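PDB 6R2J: Endoglucanase(Endo-1,4-beta-glucanase)protein from Pseudomonas stutzeri, which probably hydrolyses internal beta-1,4-glucosidic bonds of cellulose, as a family 5 endoglucanase, and binds cellobiose. Local coordinates for residues A[117-122]-A[139-144]; A[162-167]-A[194-199]. All coordinates share one frame; numbering follows the deposited sequence.

The same barrel wall holds together by different chemistry at different depths, as these two contacts illustrate. Interaction 1 is buried: a tyrosine of helix 116-130 reaches a backbone carbonyl just past strand 136-140, with apolar groups packed round its one hydrogen bond. Interaction 2 lies at the surface, where helix 152-166 meets the loop leading into strand 201-206 through a two-nitrogen salt bridge. Helix 152-166 ties the pair together, since Ala162 packs against Ala120 and the CD1 atom of Ile163 meets CG2 of Ile141 at 3.6 Å. Interaction 1 joins an outer helix to the chain around the end of a barrel strand, interaction 2 an outer helix to a connecting loop; their centres are about 13 Å apart.

Interaction 1 (A[117-122]-A[139-144]); sequences EAYASV and YDIMNE. With BGC (beta-D-glucopyranose), chain E.
Tyr119 reaches inward from helix 116-130 and donates its hydroxyl to the backbone carbonyl of Ile141, with Tyr119 OH 2.7 Å from Ile141 O. CG stands anti to the backbone N (chi1 -174°), which projects the ring away from its helix toward the chain around the end of strand 136-140. The oxygen lies at the edge of the ring, near its plane, yet the hydroxyl stands well above the plane of the Ile141 carbonyl group, 71° out of it. Trp123 NE1 also donates to this oxygen, giving it two bonds in the interior.

Packing is tight around the hydroxyl. CB of Ile141 is 3.6 Å from Tyr119 OH. Met142, bent at both chi2 and chi3, curls so that its CE lies 3.5 Å from Tyr119 CE1, meeting the ring obliquely. This is the helix-to-strand layering of a TIM barrel: helix 116-130 precedes strand 136-140 in the chain and packs outside the parallel sheet, with Trp152 and Ala159 of helix 152-166 also touching the tyrosine. A phenylalanine in place of Tyr119 would probably leave the Ile141 carbonyl with Trp123 as its remaining partner of the two and open a small gap beside the isoleucine and methionine.

The outward side of the helix is looser: Glu117 is exposed and Ser121 partly so, its OG making a weak bond to Lys125. At the other extreme of the contact, Asn143 and Glu144 lead from the core to the glycan pocket, where Glu144 OE2 is hydrogen-bonded to His206.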
ATOM      1  N   GLU A 117       3.423  22.112  -6.375  1.00 13.91           N
ATOM      2  CA  GLU A 117       4.235  21.932  -7.578  1.00 14.45           C
ATOM      3  C   GLU A 117       5.457  21.052  -7.325  1.00 12.87           C
ATOM      4  O   GLU A 117       5.956  20.408  -8.251  1.00 12.77           O
ATOM      5  CB  GLU A 117       4.646  23.314  -8.125  1.00 17.25           C
ATOM      6  CG  GLU A 117       5.343  23.327  -9.507  1.00 22.21           C
ATOM      7  CD  GLU A 117       4.920  22.169 -10.450  1.00 25.29           C
ATOM      8  OE1 GLU A 117       5.803  21.415 -10.934  1.00 25.35           O
ATOM      9  OE2 GLU A 117       3.701  22.025 -10.714  1.00 27.36           O
ATOM     10  N   ALA A 118       5.990  21.049  -6.104  1.00 11.91           N
ATOM     11  CA  ALA A 118       7.152  20.217  -5.810  1.00 12.00           C
ATOM     12  C   ALA A 118       6.781  18.737  -5.777  1.00 10.53           C
ATOM     13  O   ALA A 118       7.555  17.878  -6.210  1.00 10.03           O
ATOM     14  CB  ALA A 118       7.749  20.673  -4.483  1.00 13.19           C
ATOM     15  N   TYR A 119       5.611  18.437  -5.232  1.00  9.46           N
ATOM     16  CA  TYR A 119       5.063  17.086  -5.216  1.00  7.06           C
ATOM     17  C   TYR A 119       4.698  16.616  -6.621  1.00  8.79           C
ATOM     18  O   TYR A 119       5.078  15.521  -7.031  1.00 10.28           O
ATOM     19  CB  TYR A 119       3.859  17.145  -4.287  1.00  6.48           C
ATOM     20  CG  TYR A 119       3.176  15.885  -3.978  1.00  6.97           C
ATOM     21  CD1 TYR A 119       3.879  14.772  -3.550  1.00  7.11           C
ATOM     22  CD2 TYR A 119       1.808  15.803  -4.072  1.00  7.66           C
ATOM     23  CE1 TYR A 119       3.231  13.592  -3.260  1.00  7.49           C
ATOM     24  CE2 TYR A 119       1.145  14.621  -3.785  1.00  8.07           C
ATOM     25  CZ  TYR A 119       1.860  13.509  -3.375  1.00  7.31           C
ATOM     26  OH  TYR A 119       1.178  12.327  -3.084  1.00  7.68           O
ATOM     27  N   ALA A 120       3.946  17.429  -7.373  1.00 10.03           N
ATOM     28  CA  ALA A 120       3.653  17.092  -8.761  1.00  8.84           C
ATOM     29  C   ALA A 120       4.918  16.755  -9.560  1.00  9.75           C
ATOM     30  O   ALA A 120       4.940  15.769 -10.308  1.00 10.70           O
ATOM     31  CB  ALA A 120       2.890  18.243  -9.404  1.00 10.94           C
ATOM     32  N   SER A 121       5.976  17.569  -9.428  1.00 11.62           N
ATOM     33  CA  SER A 121       7.182  17.357 -10.233  1.00 14.19           C
ATOM     34  C   SER A 121       7.846  16.031  -9.891  1.00 14.33           C
ATOM     35  O   SER A 121       8.237  15.273 -10.785  1.00 15.82           O
ATOM     36  CB  SER A 121       8.180  18.502 -10.035  1.00 17.00           C
ATOM     37  OG  SER A 121       9.453  18.132 -10.526  1.00 19.14           O
ATOM     38  N   VAL A 122       7.979  15.733  -8.590  1.00 13.72           N
ATOM     39  CA  VAL A 122       8.641  14.502  -8.185  1.00 10.81           C
ATOM     40  C   VAL A 122       7.884  13.307  -8.740  1.00 10.10           C
ATOM     41  O   VAL A 122       8.491  12.335  -9.185  1.00 10.17           O
ATOM     42  CB  VAL A 122       8.941  14.440  -6.666  1.00 10.61           C
ATOM     43  CG1 VAL A 122       7.721  14.166  -5.852  1.00  9.47           C
ATOM     44  CG2 VAL A 122      10.049  13.410  -6.448  1.00 12.54           C
ATOM     45  N   TYR A 139       1.006   3.503  -8.795  1.00  7.80           N
ATOM     46  CA  TYR A 139       1.622   4.486  -7.907  1.00  8.88           C
ATOM     47  C   TYR A 139       0.669   4.803  -6.759  1.00  8.30           C
ATOM     48  O   TYR A 139      -0.375   5.434  -6.962  1.00  6.94           O
ATOM     49  CB  TYR A 139       1.981   5.803  -8.618  1.00  9.98           C
ATOM     50  CG  TYR A 139       2.987   5.678  -9.723  1.00 11.25           C
ATOM     51  CD1 TYR A 139       4.165   4.959  -9.525  1.00 12.31           C
ATOM     52  CD2 TYR A 139       2.770   6.274 -10.951  1.00 12.75           C
ATOM     53  CE1 TYR A 139       5.077   4.833 -10.499  1.00 14.55           C
ATOM     54  CE2 TYR A 139       3.702   6.149 -11.970  1.00 14.92           C
ATOM     55  CZ  TYR A 139       4.858   5.420 -11.733  1.00 15.70           C
ATOM     56  OH  TYR A 139       5.816   5.259 -12.718  1.00 17.53           O
ATOM     57  N   ASP A 140       1.060   4.418  -5.552  1.00  8.25           N
ATOM     58  CA  ASP A 140       0.385   4.818  -4.321  1.00  7.94           C
ATOM     59  C   ASP A 140       1.072   6.126  -3.944  1.00  6.81           C
ATOM     60  O   ASP A 140       2.136   6.152  -3.323  1.00  7.73           O
ATOM     61  CB  ASP A 140       0.534   3.684  -3.315  1.00  7.53           C
ATOM     62  CG  ASP A 140      -0.296   3.876  -2.067  1.00  8.48           C
ATOM     63  OD1 ASP A 140      -0.725   5.030  -1.779  1.00  8.40           O
ATOM     64  OD2 ASP A 140      -0.474   2.846  -1.361  1.00 10.37           O
ATOM     65  N   ILE A 141       0.484   7.228  -4.420  1.00  7.32           N
ATOM     66  CA  ILE A 141       1.172   8.510  -4.380  1.00  8.30           C
ATOM     67  C   ILE A 141       1.390   9.046  -2.966  1.00  6.61           C
ATOM     68  O   ILE A 141       2.251   9.907  -2.766  1.00  7.66           O
ATOM     69  CB  ILE A 141       0.451   9.542  -5.274  1.00  8.76           C
ATOM     70  CG1 ILE A 141      -0.983   9.804  -4.821  1.00 10.10           C
ATOM     71  CG2 ILE A 141       0.397   9.078  -6.721  1.00  8.13           C
ATOM     72  CD1 ILE A 141      -1.639  11.003  -5.478  1.00 11.04           C
ATOM     73  N   MET A 142       0.669   8.555  -1.962  1.00  7.28           N
ATOM     74  CA  MET A 142       0.967   8.975  -0.596  1.00  7.77           C
ATOM     75  C   MET A 142       0.385   7.984   0.397  1.00  6.18           C
ATOM     76  O   MET A 142      -0.803   7.702   0.347  1.00  6.92           O
ATOM     77  CB  MET A 142       0.369  10.360  -0.301  1.00  8.65           C
ATOM     78  CG  MET A 142       0.706  10.952   1.063  1.00  8.10           C
ATOM     79  SD  MET A 142       2.484  11.062   1.306  1.00  8.33           S
ATOM     80  CE  MET A 142       2.998  11.983  -0.136  1.00  8.26           C
ATOM     81  N   ASN A 143       1.204   7.560   1.349  1.00  6.35           N
ATOM     82  CA  ASN A 143       0.772   6.757   2.483  1.00  6.65           C
ATOM     83  C   ASN A 143       0.231   7.619   3.633  1.00  6.75           C
ATOM     84  O   ASN A 143       0.876   8.576   4.096  1.00  7.65           O
ATOM     85  CB  ASN A 143       1.951   5.888   2.962  1.00  8.44           C
ATOM     86  CG  ASN A 143       1.617   5.025   4.189  1.00  9.36           C
ATOM     87  OD1 ASN A 143       0.925   4.032   4.053  1.00  8.07           O
ATOM     88  ND2 ASN A 143       2.110   5.408   5.378  1.00 11.52           N
ATOM     89  N   GLU A 144      -0.966   7.262   4.084  1.00  6.88           N
ATOM     90  CA  GLU A 144      -1.534   7.742   5.343  1.00  7.28           C
ATOM     91  C   GLU A 144      -1.413   9.258   5.590  1.00  6.69           C
ATOM     92  O   GLU A 144      -0.847   9.677   6.606  1.00  7.07           O
ATOM     93  CB  GLU A 144      -1.032   6.939   6.522  1.00  6.89           C
ATOM     94  CG  GLU A 144      -1.499   5.460   6.449  1.00  8.09           C
ATOM     95  CD  GLU A 144      -1.131   4.600   7.669  1.00  8.88           C
ATOM     96  OE1 GLU A 144      -0.473   5.090   8.614  1.00  9.04           O
ATOM     97  OE2 GLU A 144      -1.491   3.392   7.641  1.00  9.37           O
TER
HETATM   98  C2  BGC E   2      -5.699   4.881  11.674  0.71 15.36           C
HETATM   99  C3  BGC E   2      -5.995   4.413  10.285  0.71 10.56           C
HETATM  100  C4  BGC E   2      -4.718   3.778   9.843  0.71 11.69           C
HETATM  101  C5  BGC E   2      -3.885   3.098  10.884  0.71 33.08           C
HETATM  102  C6  BGC E   2      -2.746   2.529  10.093  0.71  7.08           C
HETATM  103  C1  BGC E   2      -4.687   4.264  12.673  0.71 20.14           C
HETATM  104  O2  BGC E   2      -7.021   5.246  12.243  0.71 19.35           O
HETATM  105  O3  BGC E   2      -6.356   5.483   9.403  0.71 51.96           O
HETATM  106  O4  BGC E   2      -5.249   3.028   8.774  0.71 18.47           O
HETATM  107  O5  BGC E   2      -3.444   4.153  11.866  0.71 20.05           O
HETATM  108  O6  BGC E   2      -1.663   2.271  11.026  0.71 17.58           O

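Interaction 2 (A[162-167]-A[194-199]); sequences AIREVD and INDPAD
Arg164 grips Asp196 side-on, using NE and NH2 for one carboxylate oxygen each. Arg164 NE donates to Asp196 OD1 at 2.6 Å with a fairly straight N-H...O angle of 160°, while Arg164 NH2 gives to Asp196 OD2 at the same 2.6 Å. Both oxygens lie close to the guanidinium plane, but the two flat groups are turned 29° apart, so the acid is met somewhat off its own plane; OD2 is approached on the syn side.

Every nitrogen of the guanidinium has an acceptor. Arg164 NH1, turned from the aspartate, donates back to Asp167 O at 3.2 Å and also to Thr170 O, so the arginine bridges back to the chain that follows it. A bend at chi2 (-74°) brings the group round to serve both sides. Over one face of the guanidinium sits the methyl of Ala198, with Ala198 CB 3.5 Å from Arg164 NE.

Asp196 is as fully engaged. Asp196 OD1 takes a second donor, Ala198 N at 3.0 Å, which arrives at the opposite face of the carboxylate from NE, and OD2 additionally accepts from Arg200 N. These bonds would tend to fix the rotation of the carboxylate and, with the positive charge beside it, probably favour its ionised form. Asp199 N closes back on Asp196 O at 3.1 Å. The arrangement is an Asx turn within a type I beta turn, here placed in the loop before strand 201-206 and clasped by Arg164 from helix 152-166 on the side of the TIM barrel where strands begin.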
ATOM      1  N   ALA A 162      -0.096  15.574 -12.895  1.00 11.07           N
ATOM      2  CA  ALA A 162       1.288  15.501 -13.357  1.00 12.14           C
ATOM      3  C   ALA A 162       1.631  14.114 -13.882  1.00 12.66           C
ATOM      4  O   ALA A 162       2.257  13.974 -14.944  1.00 13.44           O
ATOM      5  CB  ALA A 162       2.240  15.890 -12.225  1.00 11.92           C
ATOM      6  N   ILE A 163       1.228  13.072 -13.149  1.00 11.92           N
ATOM      7  CA  ILE A 163       1.504  11.710 -13.592  1.00 12.51           C
ATOM      8  C   ILE A 163       0.878  11.455 -14.965  1.00 11.65           C
ATOM      9  O   ILE A 163       1.479  10.811 -15.833  1.00 12.05           O
ATOM     10  CB  ILE A 163       0.981  10.699 -12.549  1.00 13.55           C
ATOM     11  CG1 ILE A 163       1.872  10.616 -11.302  1.00 14.10           C
ATOM     12  CG2 ILE A 163       0.825   9.293 -13.197  1.00 13.95           C
ATOM     13  CD1 ILE A 163       1.219   9.805 -10.132  1.00 11.68           C
ATOM     14  N   ARG A 164      -0.355  11.921 -15.165  1.00 13.37           N
ATOM     15  CA  ARG A 164      -1.090  11.635 -16.389  1.00 12.96           C
ATOM     16  C   ARG A 164      -0.588  12.459 -17.553  1.00 13.23           C
ATOM     17  O   ARG A 164      -1.015  12.208 -18.689  1.00 14.87           O
ATOM     18  CB  ARG A 164      -2.594  11.855 -16.163  1.00 13.00           C
ATOM     19  CG  ARG A 164      -3.207  10.913 -15.105  1.00 11.38           C
ATOM     20  CD  ARG A 164      -3.323   9.528 -15.721  1.00 13.16           C
ATOM     21  NE  ARG A 164      -4.091   8.592 -14.913  1.00 12.36           N
ATOM     22  CZ  ARG A 164      -3.627   7.426 -14.502  1.00 11.51           C
ATOM     23  NH1 ARG A 164      -2.403   7.033 -14.819  1.00 12.01           N
ATOM     24  NH2 ARG A 164      -4.388   6.644 -13.775  1.00 11.91           N
ATOM     25  N   GLU A 165       0.300  13.429 -17.284  1.00 13.51           N
ATOM     26  CA  GLU A 165       0.987  14.153 -18.349  1.00 16.55           C
ATOM     27  C   GLU A 165       2.035  13.276 -19.023  1.00 15.12           C
ATOM     28  O   GLU A 165       2.402  13.511 -20.180  1.00 15.86           O
ATOM     29  CB  GLU A 165       1.705  15.379 -17.777  1.00 18.17           C
ATOM     30  CG  GLU A 165       0.841  16.506 -17.226  1.00 20.09           C
ATOM     31  CD  GLU A 165       1.715  17.584 -16.516  1.00 22.34           C
ATOM     32  OE1 GLU A 165       2.853  17.809 -16.980  1.00 23.04           O
ATOM     33  OE2 GLU A 165       1.302  18.185 -15.493  1.00 24.52           O
ATOM     34  N   VAL A 166       2.550  12.289 -18.300  1.00 15.00           N
ATOM     35  CA  VAL A 166       3.578  11.409 -18.828  1.00 16.86           C
ATOM     36  C   VAL A 166       3.133   9.956 -18.938  1.00 16.00           C
ATOM     37  O   VAL A 166       3.719   9.214 -19.744  1.00 14.46           O
ATOM     38  CB  VAL A 166       4.902  11.507 -18.034  1.00 19.65           C
ATOM     39  CG1 VAL A 166       5.440  12.937 -18.030  1.00 21.14           C
ATOM     40  CG2 VAL A 166       4.724  10.974 -16.639  1.00 19.59           C
ATOM     41  N   ASP A 167       2.133   9.509 -18.165  1.00 16.72           N
ATOM     42  CA  ASP A 167       1.725   8.098 -18.136  1.00 16.03           C
ATOM     43  C   ASP A 167       0.218   8.028 -17.940  1.00 17.13           C
ATOM     44  O   ASP A 167      -0.302   8.345 -16.850  1.00 15.80           O
ATOM     45  CB  ASP A 167       2.506   7.313 -17.063  1.00 15.43           C
ATOM     46  CG  ASP A 167       2.176   5.806 -17.042  1.00 16.32           C
ATOM     47  OD1 ASP A 167       1.085   5.407 -17.477  1.00 16.33           O
ATOM     48  OD2 ASP A 167       3.007   4.999 -16.559  1.00 17.67           O
ATOM     49  N   ILE A 194     -10.915  12.511  -6.692  1.00 10.00           N
ATOM     50  CA  ILE A 194      -9.823  12.930  -7.559  1.00  9.42           C
ATOM     51  C   ILE A 194     -10.198  12.648  -9.007  1.00  9.13           C
ATOM     52  O   ILE A 194     -10.795  11.613  -9.330  1.00 10.68           O
ATOM     53  CB  ILE A 194      -8.517  12.204  -7.159  1.00  9.76           C
ATOM     54  CG1 ILE A 194      -8.267  12.372  -5.657  1.00 11.46           C
ATOM     55  CG2 ILE A 194      -7.332  12.703  -7.971  1.00  9.35           C
ATOM     56  CD1 ILE A 194      -7.981  13.820  -5.258  1.00 13.63           C
ATOM     57  N   ASN A 195      -9.822  13.553  -9.891  1.00  9.52           N
ATOM     58  CA  ASN A 195     -10.177  13.435 -11.293  1.00  9.65           C
ATOM     59  C   ASN A 195      -9.090  12.682 -12.051  1.00 10.23           C
ATOM     60  O   ASN A 195      -7.908  13.063 -11.998  1.00 10.67           O
ATOM     61  CB  ASN A 195     -10.341  14.828 -11.879  1.00  9.31           C
ATOM     62  CG  ASN A 195     -11.467  15.595 -11.242  1.00 11.14           C
ATOM     63  OD1 ASN A 195     -12.582  15.104 -11.137  1.00 11.41           O
ATOM     64  ND2 ASN A 195     -11.173  16.820 -10.792  1.00 14.62           N
ATOM     65  N   ASP A 196      -9.497  11.612 -12.729  1.00 10.45           N
ATOM     66  CA  ASP A 196      -8.608  10.817 -13.571  1.00 10.15           C
ATOM     67  C   ASP A 196      -9.358  10.459 -14.844  1.00 11.38           C
ATOM     68  O   ASP A 196     -10.174   9.523 -14.853  1.00 11.20           O
ATOM     69  CB  ASP A 196      -8.072   9.558 -12.899  1.00  9.76           C
ATOM     70  CG  ASP A 196      -7.100   8.791 -13.803  1.00  9.46           C
ATOM     71  OD1 ASP A 196      -6.592   9.346 -14.793  1.00 10.94           O
ATOM     72  OD2 ASP A 196      -6.819   7.619 -13.522  1.00  8.56           O
ATOM     73  N   PRO A 197      -9.139  11.202 -15.927  1.00 14.01           N
ATOM     74  CA  PRO A 197      -9.808  10.869 -17.194  1.00 15.15           C
ATOM     75  C   PRO A 197      -9.352   9.526 -17.766  1.00 15.68           C
ATOM     76  O   PRO A 197      -9.982   9.028 -18.711  1.00 16.72           O
ATOM     77  CB  PRO A 197      -9.433  12.046 -18.121  1.00 16.08           C
ATOM     78  CG  PRO A 197      -8.246  12.644 -17.504  1.00 16.17           C
ATOM     79  CD  PRO A 197      -8.392  12.457 -16.021  1.00 14.76           C
ATOM     80  N   ALA A 198      -8.256   8.934 -17.255  1.00 14.77           N
ATOM     81  CA  ALA A 198      -7.797   7.630 -17.727  1.00 14.95           C
ATOM     82  C   ALA A 198      -8.674   6.512 -17.166  1.00 16.32           C
ATOM     83  O   ALA A 198      -8.547   5.367 -17.612  1.00 17.16           O
ATOM     84  CB  ALA A 198      -6.300   7.368 -17.348  1.00 14.58           C
ATOM     85  N   ASP A 199      -9.489   6.803 -16.140  1.00 16.37           N
ATOM     86  CA  ASP A 199     -10.248   5.786 -15.416  1.00 16.54           C
ATOM     87  C   ASP A 199      -9.320   4.686 -14.884  1.00 18.01           C
ATOM     88  O   ASP A 199      -9.566   3.484 -15.026  1.00 19.56           O
ATOM     89  CB  ASP A 199     -11.361   5.254 -16.306  1.00 16.56           C
ATOM     90  CG  ASP A 199     -12.430   4.576 -15.533  1.00 17.66           C
ATOM     91  OD1 ASP A 199     -12.437   4.669 -14.299  1.00 17.37           O
ATOM     92  OD2 ASP A 199     -13.262   3.905 -16.163  1.00 21.06           O
TER